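Local coordinates for protein sialyltransferase 0160 (Photobacterium damselae, PDB 4R84) that probably transfers sialic acid from CMP-sialic acid to the galactose end of acceptor glycans, as a GT-B glycosyltransferase, at residues P86-D91 against L113-P118. Residues are numbered along the deposited sequence; the frame is centred on the assembly and turned at random.
Sequences PELKQD and LTVVAP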
ATOM      1  N   PRO A  86      -8.918   6.085 -31.373  1.00 22.44           N
ATOM      2  CA  PRO A  86      -7.799   6.697 -32.095  1.00 22.61           C
ATOM      3  C   PRO A  86      -6.696   7.157 -31.161  1.00 27.48           C
ATOM      4  O   PRO A  86      -6.927   7.264 -29.940  1.00 26.88           O
ATOM      5  CB  PRO A  86      -8.444   7.902 -32.787  1.00 26.72           C
ATOM      6  CG  PRO A  86      -9.614   8.229 -31.949  1.00 32.26           C
ATOM      7  CD  PRO A  86     -10.130   6.920 -31.426  1.00 29.14           C
ATOM      8  N   GLU A  87      -5.526   7.438 -31.728  1.00 22.53           N
ATOM      9  CA  GLU A  87      -4.429   8.047 -30.983  1.00 19.39           C
ATOM     10  C   GLU A  87      -4.515   9.560 -31.127  1.00 32.09           C
ATOM     11  O   GLU A  87      -4.467  10.097 -32.233  1.00 31.85           O
ATOM     12  CB  GLU A  87      -3.071   7.515 -31.463  1.00 22.06           C
ATOM     13  CG  GLU A  87      -2.863   6.063 -31.078  1.00 22.73           C
ATOM     14  CD  GLU A  87      -1.732   5.401 -31.826  1.00 27.79           C
ATOM     15  OE1 GLU A  87      -1.676   5.510 -33.064  1.00 35.08           O
ATOM     16  OE2 GLU A  87      -0.900   4.767 -31.170  1.00 29.09           O
ATOM     17  N   LEU A  88      -4.671  10.234 -29.989  1.00 22.48           N
ATOM     18  CA  LEU A  88      -5.012  11.647 -29.943  1.00 25.85           C
ATOM     19  C   LEU A  88      -3.933  12.451 -29.237  1.00 21.91           C
ATOM     20  O   LEU A  88      -3.049  11.882 -28.610  1.00 23.51           O
ATOM     21  CB  LEU A  88      -6.345  11.832 -29.223  1.00 22.16           C
ATOM     22  CG  LEU A  88      -7.543  11.085 -29.795  1.00 22.43           C
ATOM     23  CD1 LEU A  88      -8.745  11.266 -28.880  1.00 29.18           C
ATOM     24  CD2 LEU A  88      -7.860  11.565 -31.210  1.00 25.66           C
ATOM     25  N   LYS A  89      -4.046  13.774 -29.307  1.00 23.33           N
ATOM     26  CA  LYS A  89      -3.106  14.651 -28.625  1.00 23.87           C
ATOM     27  C   LYS A  89      -3.583  14.861 -27.184  1.00 20.81           C
ATOM     28  O   LYS A  89      -2.812  15.257 -26.312  1.00 27.18           O
ATOM     29  CB  LYS A  89      -3.036  15.997 -29.341  1.00 36.11           C
ATOM     30  CG  LYS A  89      -2.467  15.946 -30.748  1.00 44.44           C
ATOM     31  CD  LYS A  89      -2.288  17.352 -31.306  1.00 58.04           C
ATOM     32  CE  LYS A  89      -1.723  17.329 -32.719  1.00 66.08           C
ATOM     33  NZ  LYS A  89      -2.759  16.897 -33.704  1.00 72.04           N
ATOM     34  N   GLN A  90      -4.857  14.573 -26.944  1.00 23.43           N
ATOM     35  CA  GLN A  90      -5.457  14.710 -25.610  1.00 27.60           C
ATOM     36  C   GLN A  90      -6.724  13.875 -25.562  1.00 22.79           C
ATOM     37  O   GLN A  90      -7.250  13.475 -26.597  1.00 24.42           O
ATOM     38  CB  GLN A  90      -5.799  16.164 -25.261  1.00 28.36           C
ATOM     39  CG  GLN A  90      -6.859  16.775 -26.162  1.00 30.28           C
ATOM     40  CD  GLN A  90      -7.144  18.236 -25.852  1.00 38.08           C
ATOM     41  OE1 GLN A  90      -6.570  18.814 -24.934  1.00 47.22           O
ATOM     42  NE2 GLN A  90      -8.068  18.828 -26.605  1.00 42.71           N
ATOM     43  N   ASP A  91      -7.239  13.653 -24.357  1.00 20.29           N
ATOM     44  CA  ASP A  91      -8.473  12.909 -24.177  1.00 15.58           C
ATOM     45  C   ASP A  91      -9.627  13.547 -24.931  1.00 18.16           C
ATOM     46  O   ASP A  91      -9.641  14.750 -25.158  1.00 21.50           O
ATOM     47  CB  ASP A  91      -8.848  12.815 -22.692  1.00 21.62           C
ATOM     48  CG  ASP A  91      -7.868  11.974 -21.882  1.00 30.74           C
ATOM     49  OD1 ASP A  91      -6.909  11.414 -22.459  1.00 25.82           O
ATOM     50  OD2 ASP A  91      -8.081  11.853 -20.652  1.00 27.81           O
ATOM     51  N   LEU A 113     -18.209   7.530 -24.777  1.00 20.17           N
ATOM     52  CA  LEU A 113     -16.888   6.941 -24.698  1.00 20.23           C
ATOM     53  C   LEU A 113     -15.845   8.040 -24.596  1.00 24.70           C
ATOM     54  O   LEU A 113     -15.819   8.950 -25.427  1.00 26.81           O
ATOM     55  CB  LEU A 113     -16.605   6.075 -25.933  1.00 20.60           C
ATOM     56  CG  LEU A 113     -17.614   4.944 -26.136  1.00 23.35           C
ATOM     57  CD1 LEU A 113     -17.268   4.094 -27.385  1.00 24.80           C
ATOM     58  CD2 LEU A 113     -17.711   4.099 -24.853  1.00 21.11           C
ATOM     59  N   THR A 114     -14.968   7.952 -23.602  1.00 20.74           N
ATOM     60  CA  THR A 114     -13.876   8.899 -23.502  1.00 14.36           C
ATOM     61  C   THR A 114     -12.578   8.159 -23.859  1.00 18.03           C
ATOM     62  O   THR A 114     -12.239   7.148 -23.249  1.00 19.87           O
ATOM     63  CB  THR A 114     -13.786   9.533 -22.082  1.00 19.54           C
ATOM     64  OG1 THR A 114     -15.014  10.214 -21.784  1.00 23.19           O
ATOM     65  CG2 THR A 114     -12.669  10.550 -22.017  1.00 18.50           C
ATOM     66  N   VAL A 115     -11.888   8.640 -24.883  1.00 17.80           N
ATOM     67  CA  VAL A 115     -10.604   8.058 -25.276  1.00 14.75           C
ATOM     68  C   VAL A 115      -9.527   8.593 -24.375  1.00 20.46           C
ATOM     69  O   VAL A 115      -9.374   9.810 -24.236  1.00 20.10           O
ATOM     70  CB  VAL A 115     -10.280   8.368 -26.749  1.00 16.99           C
ATOM     71  CG1 VAL A 115      -8.860   7.919 -27.110  1.00 18.64           C
ATOM     72  CG2 VAL A 115     -11.317   7.714 -27.655  1.00 17.63           C
ATOM     73  N   VAL A 116      -8.814   7.678 -23.730  1.00 16.86           N
ATOM     74  CA  VAL A 116      -7.822   8.049 -22.727  1.00 15.60           C
ATOM     75  C   VAL A 116      -6.462   7.482 -23.063  1.00 16.49           C
ATOM     76  O   VAL A 116      -6.336   6.497 -23.781  1.00 17.25           O
ATOM     77  CB  VAL A 116      -8.236   7.572 -21.315  1.00 16.29           C
ATOM     78  CG1 VAL A 116      -9.568   8.230 -20.940  1.00 16.99           C
ATOM     79  CG2 VAL A 116      -8.349   6.061 -21.267  1.00 17.13           C
ATOM     80  N   ALA A 117      -5.438   8.109 -22.500  1.00 18.82           N
ATOM     81  CA  ALA A 117      -4.091   7.584 -22.606  1.00 19.91           C
ATOM     82  C   ALA A 117      -3.993   6.281 -21.827  1.00 16.95           C
ATOM     83  O   ALA A 117      -4.689   6.088 -20.833  1.00 18.58           O
ATOM     84  CB  ALA A 117      -3.087   8.601 -22.067  1.00 17.76           C
ATOM     85  N   PRO A 118      -3.107   5.383 -22.257  1.00 16.27           N
ATOM     86  CA  PRO A 118      -2.865   4.217 -21.408  1.00 16.16           C
ATOM     87  C   PRO A 118      -2.225   4.647 -20.089  1.00 18.81           C
ATOM     88  O   PRO A 118      -1.616   5.721 -20.029  1.00 17.62           O
ATOM     89  CB  PRO A 118      -1.890   3.374 -22.223  1.00 16.36           C
ATOM     90  CG  PRO A 118      -1.184   4.379 -23.111  1.00 20.59           C
ATOM     91  CD  PRO A 118      -2.266   5.382 -23.466  1.00 17.55           C
TER
HETATM   92  O   HOH W   1      -5.714  10.088 -20.333  1.00 29.20           O
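In the immunoglobulin-like beta-sandwich domain that precedes the GT-B catalytic part, the loop linking strands 81-84 and 92-101 folds against the last strand where it runs out toward the Rossmann-type domain. V115 is the hub, its branched side chain giving the loop two methyls at once. With CG1 anti to the backbone N (chi1 173°), the two branches part toward different loop residues: CG1 lies 3.8 Å from CD1 of L88, the two side chains crossing at about a right angle, and CG2 meets the ring of P86 at CD, 4.0 Å away. F83 and Y94 of the neighbouring strands extend this apolar cluster. The P86 carbonyl O also faces V115 CG1, a buried oxygen with no polar partner in the model. As the loop enters strand 92-101, D91 comes up to the V115 carbonyl through its backbone: CA lies 3.2 Å from V115 O, a CA-H...O contact with an angle of 134° at the hydrogen. A short carboxylate suits this place: its CA stays at the V115 carbonyl while OD1 forms a salt bridge with R196 of the catalytic part, joining the two domains. The approach of OD1 to V115 O, by contrast, brings together two acceptors. No direct hydrogen bond links the segments; instead one water donates to D91 OD1 at 2.8 Å and accepts from the A117 backbone N at 2.9 Å.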